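Long-range contacts in AvrRxo1-ORF2 (PDB 4Z8T), which binds the type III effector AvrRxo1-ORF1, which carries a polynucleotide kinase domain, and probably acts as its molecular chaperone: residues S26-A31 / Y70-Y75; E41-E46 / M82-F87. One frame throughout, in Å; residues are numbered along the deposited sequence.

Interaction 1: residues S26-A31 / Y70-Y75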
loop_
_atom_site.group_PDB
_atom_site.type_symbol
_atom_site.label_atom_id
_atom_site.label_comp_id
_atom_site.label_asym_id
_atom_site.label_seq_id
_atom_site.Cartn_x
_atom_site.Cartn_y
_atom_site.Cartn_z
ATOM N N SER B 26 9.838 -10.955 -3.833
ATOM C CA SER B 26 9.443 -10.169 -4.994
ATOM C C SER B 26 10.094 -8.786 -5.058
ATOM O O SER B 26 10.550 -8.359 -6.132
ATOM C CB SER B 26 7.923 -10.028 -5.047
ATOM O OG SER B 26 7.577 -9.190 -6.125
ATOM N N ASP B 27 10.132 -8.083 -3.926
ATOM C CA ASP B 27 10.782 -6.781 -3.874
ATOM C C ASP B 27 12.205 -6.860 -4.419
ATOM O O ASP B 27 12.642 -5.969 -5.153
ATOM C CB ASP B 27 10.839 -6.236 -2.439
ATOM C CG ASP B 27 9.490 -5.750 -1.923
ATOM O OD1 ASP B 27 8.574 -5.492 -2.735
ATOM O OD2 ASP B 27 9.357 -5.612 -0.684
ATOM N N LEU B 28 12.918 -7.926 -4.060
ATOM C CA LEU B 28 14.316 -8.077 -4.474
ATOM C C LEU B 28 14.395 -8.470 -5.940
ATOM O O LEU B 28 15.189 -7.901 -6.688
ATOM C CB LEU B 28 15.053 -9.089 -3.592
ATOM C CG LEU B 28 16.514 -9.372 -3.974
ATOM C CD1 LEU B 28 17.326 -8.095 -3.991
ATOM C CD2 LEU B 28 17.140 -10.385 -3.017
ATOM N N GLU B 29 13.551 -9.406 -6.359
ATOM C CA GLU B 29 13.521 -9.826 -7.764
ATOM C C GLU B 29 13.245 -8.647 -8.693
ATOM O O GLU B 29 13.962 -8.443 -9.680
ATOM C CB GLU B 29 12.465 -10.903 -7.985
ATOM C CG GLU B 29 12.753 -12.218 -7.301
ATOM C CD GLU B 29 11.532 -13.102 -7.266
ATOM O OE1 GLU B 29 10.427 -12.609 -7.608
ATOM O OE2 GLU B 29 11.667 -14.282 -6.885
ATOM N N LEU B 30 12.214 -7.864 -8.382
ATOM C CA LEU B 30 11.894 -6.709 -9.221
ATOM C C LEU B 30 12.994 -5.658 -9.211
ATOM O O LEU B 30 13.295 -5.056 -10.237
ATOM C CB LEU B 30 10.560 -6.084 -8.795
ATOM C CG LEU B 30 9.350 -6.986 -9.002
ATOM C CD1 LEU B 30 8.143 -6.332 -8.353
ATOM C CD2 LEU B 30 9.122 -7.194 -10.488
ATOM N N ALA B 31 13.594 -5.441 -8.043
ATOM C CA ALA B 31 14.644 -4.452 -7.910
ATOM C C ALA B 31 15.856 -4.831 -8.757
ATOM O O ALA B 31 16.500 -3.955 -9.329
ATOM C CB ALA B 31 15.038 -4.291 -6.459
ATOM N N TYR B 70 22.810 -6.477 3.414
ATOM C CA TYR B 70 23.307 -5.357 2.628
ATOM C C TYR B 70 22.974 -5.436 1.151
ATOM O O TYR B 70 22.757 -4.409 0.518
ATOM C CB TYR B 70 24.803 -5.112 2.863
ATOM C CG TYR B 70 25.041 -4.574 4.244
ATOM C CD1 TYR B 70 24.711 -3.261 4.561
ATOM C CD2 TYR B 70 25.546 -5.385 5.241
ATOM C CE1 TYR B 70 24.898 -2.770 5.834
ATOM C CE2 TYR B 70 25.740 -4.903 6.512
ATOM C CZ TYR B 70 25.415 -3.597 6.801
ATOM O OH TYR B 70 25.607 -3.125 8.069
ATOM N N GLU B 71 22.928 -6.643 0.604
ATOM C CA GLU B 71 22.537 -6.791 -0.794
ATOM C C GLU B 71 21.102 -6.308 -0.949
ATOM O O GLU B 71 20.792 -5.513 -1.840
ATOM C CB GLU B 71 22.669 -8.245 -1.266
ATOM C CG GLU B 71 21.633 -8.635 -2.324
ATOM C CD GLU B 71 22.180 -9.555 -3.392
ATOM O OE1 GLU B 71 23.420 -9.721 -3.463
ATOM O OE2 GLU B 71 21.366 -10.103 -4.172
ATOM N N ARG B 72 20.232 -6.776 -0.063
ATOM C CA ARG B 72 18.827 -6.392 -0.115
ATOM C C ARG B 72 18.645 -4.893 0.111
ATOM O O ARG B 72 17.888 -4.241 -0.603
ATOM C CB ARG B 72 18.014 -7.200 0.896
ATOM C CG ARG B 72 16.585 -6.744 1.032
ATOM C CD ARG B 72 15.796 -7.662 1.945
ATOM N NE ARG B 72 15.625 -8.973 1.337
ATOM C CZ ARG B 72 14.728 -9.235 0.387
ATOM N NH1 ARG B 72 14.644 -10.456 -0.112
ATOM N NH2 ARG B 72 13.916 -8.273 -0.061
HETATM N N MSE B 73 19.345 -4.335 1.091
HETATM C CA MSE B 73 19.264 -2.893 1.317
HETATM C C MSE B 73 19.694 -2.116 0.074
HETATM O O MSE B 73 19.031 -1.181 -0.358
HETATM C CB MSE B 73 20.111 -2.482 2.528
HETATM C CG MSE B 73 20.078 -1.003 2.797
HETATM SE SE MSE B 73 21.273 -0.575 4.279
HETATM C CE MSE B 73 20.440 -1.692 5.596
ATOM N N TYR B 74 20.801 -2.541 -0.523
ATOM C CA TYR B 74 21.349 -1.877 -1.693
ATOM C C TYR B 74 20.331 -1.824 -2.834
ATOM O O TYR B 74 20.094 -0.768 -3.424
ATOM C CB TYR B 74 22.601 -2.644 -2.126
ATOM C CG TYR B 74 23.307 -2.134 -3.367
ATOM C CD1 TYR B 74 23.899 -0.883 -3.392
ATOM C CD2 TYR B 74 23.402 -2.929 -4.501
ATOM C CE1 TYR B 74 24.564 -0.430 -4.520
ATOM C CE2 TYR B 74 24.064 -2.486 -5.628
ATOM C CZ TYR B 74 24.639 -1.239 -5.632
ATOM O OH TYR B 74 25.296 -0.792 -6.753
ATOM N N TYR B 75 19.715 -2.963 -3.118
ATOM C CA TYR B 75 18.822 -3.066 -4.266
ATOM C C TYR B 75 17.405 -2.589 -3.988
ATOM O O TYR B 75 16.806 -1.936 -4.833
ATOM C CB TYR B 75 18.769 -4.496 -4.786
ATOM C CG TYR B 75 19.994 -4.875 -5.590
ATOM C CD1 TYR B 75 20.337 -4.164 -6.732
ATOM C CD2 TYR B 75 20.796 -5.937 -5.207
ATOM C CE1 TYR B 75 21.458 -4.506 -7.477
ATOM C CE2 TYR B 75 21.923 -6.292 -5.947
ATOM C CZ TYR B 75 22.240 -5.565 -7.078
ATOM O OH TYR B 75 23.352 -5.890 -7.823
#
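R72 NH2 is held by one hydrogen bond, which it donates to the carbonyl oxygen of H24; its neighbour NH1 is hydrogen-bonded too, to a residue next to one of the segments. No hydrogen bond joins 26-31 directly to 70-75. The R72 chain leaves its helix extended and then bends at chi3 (-68°), which brings the flat group against L28. There L28 CD2 lies over one face of the guanidinium, 3.8 Å from R72 NH1, while L28 CB sits 3.8 Å from both R72 NH1 and R72 NH2. The charged group therefore packs against hydrocarbon while its nitrogens bond elsewhere. D27 CB comes to its edge, but no salt bridge follows: D27 OD2 and R72 NH2 remain 5.3 Å apart, and D27 OD1 instead pairs with R19 of a second subunit, another copy of this protein.

The other methyl of L28, CD1, reaches Y75 CB at 4.0 Å, so this side chain, crossing both R72 and Y75 obliquely, spans one helical turn of the partner. One turn further on, A31 CB meets Y75 CB at 4.1 Å and Y75 O at 3.4 Å. With CG anti to the carbonyl carbon (chi1 -77°), the end of the Y75 ring leads away, though L28 CD1 still approaches the ring obliquely, and Y74 CD2 lies over the centre of one of its faces.

The axes pass 9.8 Å apart at 59°, an oblique helix-helix packing in an all-helical fold. It sets helix 63-77 against the long helix 6-38, where Y75 also touches L32 and A35, while Y70, M73 and Y74 pack on helix 84-94.

Interaction 2: residues E41-E46 / M82-F87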
loop_
_atom_site.group_PDB
_atom_site.type_symbol
_atom_site.label_atom_id
_atom_site.label_comp_id
_atom_site.label_asym_id
_atom_site.label_seq_id
_atom_site.Cartn_x
_atom_site.Cartn_y
_atom_site.Cartn_z
ATOM N N GLU B 41 25.617 -0.699 -10.418
ATOM C CA GLU B 41 26.766 -1.553 -10.124
ATOM C C GLU B 41 26.345 -2.836 -9.410
ATOM O O GLU B 41 25.525 -2.811 -8.487
ATOM C CB GLU B 41 27.807 -0.788 -9.295
ATOM C CG GLU B 41 29.047 -1.590 -8.934
ATOM C CD GLU B 41 30.073 -0.766 -8.176
ATOM O OE1 GLU B 41 29.878 0.463 -8.040
ATOM O OE2 GLU B 41 31.081 -1.349 -7.718
ATOM N N ARG B 42 26.886 -3.960 -9.860
ATOM C CA ARG B 42 26.576 -5.255 -9.271
ATOM C C ARG B 42 27.001 -5.306 -7.806
ATOM O O ARG B 42 28.107 -4.882 -7.467
ATOM C CB ARG B 42 27.298 -6.358 -10.033
ATOM C CG ARG B 42 26.990 -7.739 -9.514
ATOM C CD ARG B 42 26.029 -8.454 -10.438
ATOM N NE ARG B 42 26.607 -8.617 -11.769
ATOM C CZ ARG B 42 26.143 -9.453 -12.692
ATOM N NH1 ARG B 42 25.087 -10.217 -12.434
ATOM N NH2 ARG B 42 26.740 -9.530 -13.876
ATOM N N PHE B 43 26.138 -5.832 -6.937
ATOM C CA PHE B 43 26.474 -5.854 -5.518
ATOM C C PHE B 43 27.625 -6.803 -5.202
ATOM O O PHE B 43 27.585 -7.993 -5.537
ATOM C CB PHE B 43 25.271 -6.176 -4.633
ATOM C CG PHE B 43 25.577 -6.068 -3.165
ATOM C CD1 PHE B 43 25.661 -4.824 -2.554
ATOM C CD2 PHE B 43 25.818 -7.201 -2.404
ATOM C CE1 PHE B 43 25.964 -4.715 -1.208
ATOM C CE2 PHE B 43 26.118 -7.097 -1.057
ATOM C CZ PHE B 43 26.190 -5.854 -0.462
ATOM N N ASP B 44 28.630 -6.249 -4.524
ATOM C CA ASP B 44 29.881 -6.929 -4.214
ATOM C C ASP B 44 30.190 -6.652 -2.743
ATOM O O ASP B 44 30.720 -5.593 -2.413
ATOM C CB ASP B 44 30.984 -6.357 -5.119
ATOM C CG ASP B 44 32.348 -7.000 -4.899
ATOM O OD1 ASP B 44 32.789 -7.155 -3.737
ATOM O OD2 ASP B 44 33.005 -7.319 -5.912
ATOM N N LEU B 45 29.855 -7.599 -1.868
ATOM C CA LEU B 45 30.021 -7.408 -0.422
ATOM C C LEU B 45 31.475 -7.138 -0.035
ATOM O O LEU B 45 31.758 -6.270 0.793
ATOM C CB LEU B 45 29.483 -8.616 0.355
ATOM C CG LEU B 45 29.650 -8.539 1.877
ATOM C CD1 LEU B 45 28.883 -7.348 2.446
ATOM C CD2 LEU B 45 29.232 -9.837 2.566
ATOM N N GLU B 46 32.392 -7.878 -0.650
ATOM C CA GLU B 46 33.810 -7.738 -0.346
ATOM C C GLU B 46 34.356 -6.363 -0.729
ATOM O O GLU B 46 35.108 -5.761 0.037
ATOM C CB GLU B 46 34.610 -8.859 -1.011
ATOM C CG GLU B 46 34.158 -10.252 -0.591
ATOM C CD GLU B 46 34.998 -11.357 -1.202
ATOM O OE1 GLU B 46 35.909 -11.045 -2.002
ATOM O OE2 GLU B 46 34.744 -12.539 -0.881
HETATM N N MSE B 82 23.586 4.113 -7.509
HETATM C CA MSE B 82 24.122 3.365 -8.647
HETATM C C MSE B 82 25.411 2.597 -8.346
HETATM O O MSE B 82 25.753 1.635 -9.048
HETATM C CB MSE B 82 24.347 4.309 -9.830
HETATM C CG MSE B 82 23.081 4.939 -10.372
HETATM SE SE MSE B 82 21.937 3.619 -11.220
HETATM C CE MSE B 82 20.427 3.721 -9.995
ATOM N N THR B 83 26.114 3.015 -7.296
ATOM C CA THR B 83 27.448 2.497 -7.006
ATOM C C THR B 83 27.631 2.074 -5.549
ATOM O O THR B 83 26.970 2.604 -4.655
ATOM C CB THR B 83 28.516 3.548 -7.355
ATOM O OG1 THR B 83 28.213 4.779 -6.686
ATOM C CG2 THR B 83 28.538 3.798 -8.853
ATOM N N LEU B 84 28.541 1.127 -5.321
ATOM C CA LEU B 84 28.848 0.656 -3.974
ATOM C C LEU B 84 29.588 1.713 -3.163
ATOM O O LEU B 84 29.565 1.691 -1.930
ATOM C CB LEU B 84 29.672 -0.629 -4.026
ATOM C CG LEU B 84 28.980 -1.881 -4.564
ATOM C CD1 LEU B 84 29.963 -3.024 -4.641
ATOM C CD2 LEU B 84 27.821 -2.273 -3.681
ATOM N N LYS B 85 30.241 2.638 -3.861
ATOM C CA LYS B 85 30.968 3.723 -3.213
ATOM C C LYS B 85 29.969 4.705 -2.621
ATOM O O LYS B 85 30.193 5.291 -1.559
ATOM C CB LYS B 85 31.869 4.426 -4.231
ATOM C CG LYS B 85 32.874 5.398 -3.636
ATOM C CD LYS B 85 32.406 6.840 -3.755
ATOM C CE LYS B 85 33.583 7.800 -3.638
ATOM N NZ LYS B 85 34.609 7.523 -4.685
ATOM N N GLU B 86 28.859 4.870 -3.327
ATOM C CA GLU B 86 27.758 5.713 -2.891
ATOM C C GLU B 86 27.101 5.065 -1.680
ATOM O O GLU B 86 26.880 5.706 -0.650
ATOM C CB GLU B 86 26.752 5.794 -4.036
ATOM C CG GLU B 86 25.802 6.973 -4.035
ATOM C CD GLU B 86 25.132 7.138 -5.392
ATOM O OE1 GLU B 86 25.374 6.291 -6.284
ATOM O OE2 GLU B 86 24.376 8.112 -5.578
ATOM N N PHE B 87 26.798 3.780 -1.829
ATOM C CA PHE B 87 26.135 2.994 -0.798
ATOM C C PHE B 87 26.967 2.975 0.474
ATOM O O PHE B 87 26.425 2.970 1.577
ATOM C CB PHE B 87 25.898 1.571 -1.304
ATOM C CG PHE B 87 25.071 0.721 -0.379
ATOM C CD1 PHE B 87 23.791 1.109 -0.018
ATOM C CD2 PHE B 87 25.563 -0.472 0.108
ATOM C CE1 PHE B 87 23.033 0.324 0.822
ATOM C CE2 PHE B 87 24.810 -1.264 0.946
ATOM C CZ PHE B 87 23.538 -0.864 1.305
HETATM O O HOH W 1 31.450 2.446 -6.691
#
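E41 makes both direct hydrogen bonds between the segments. Its backbone N donates to M82 O at 2.7 Å, with an N-H...O angle of 163° and nearly along the C=O axis. Its fully extended side chain then carries OE1 to the start of helix 84-94, where L84 N donates to E41 OE1 at 3.1 Å from 67° above the carboxylate plane. A water donates to E41 OE1 at 2.9 Å and accepts from K85 N at 3.1 Å, so one carboxylate oxygen serves the first two amides of the helix. T83 OG1, at the N-cap position, accepts a weak capping bond from E86 N and gives a weak one to E86 OE1, which also takes M82 N. The helix end would be expected to favour a charged E41, although the nearby carboxylate of E47 should oppose this.

L84 CD2 approaches the F43 ring obliquely, nearest CD1 at 3.5 Å, the two side chains crossing at about a right angle; F43 CE1 approaches F87 CE2 at 4.2 Å. D44 CB touches the other L84 methyl, CD1, at 3.5 Å, while D44 OD1 caps E47 N. L84 thus wedges between E41, F43 and D44.

Two helix starts, 45-51 and 84-94, come together here; F43 and F87 both pack on L48, F43 also meets Y70 and Y74 of helix 63-77, and F87 meets Y74 edge-to-face.

Interactions 1 and 2 lie with their centres about 13 Å apart and touch where Y74, Y75 and E71 of helix 63-77 meet 41-46. Two consecutive tyrosines of 70-75 reach into 41-46: Y74 OH lies 2.7 Å from E41 O and Y75 OH 2.9 Å from F43 N, both probable hydrogen bonds. E71 CB adds packing on F43 CD2 at 3.5 Å. The four segments alternate along the chain, so the contacts cross in sequence, and together they tie all four helices into one unit. Interaction 1 also reaches the second copy of this protein and both AvrRxo1-ORF1 chains; interaction 2 is internal to the subunit.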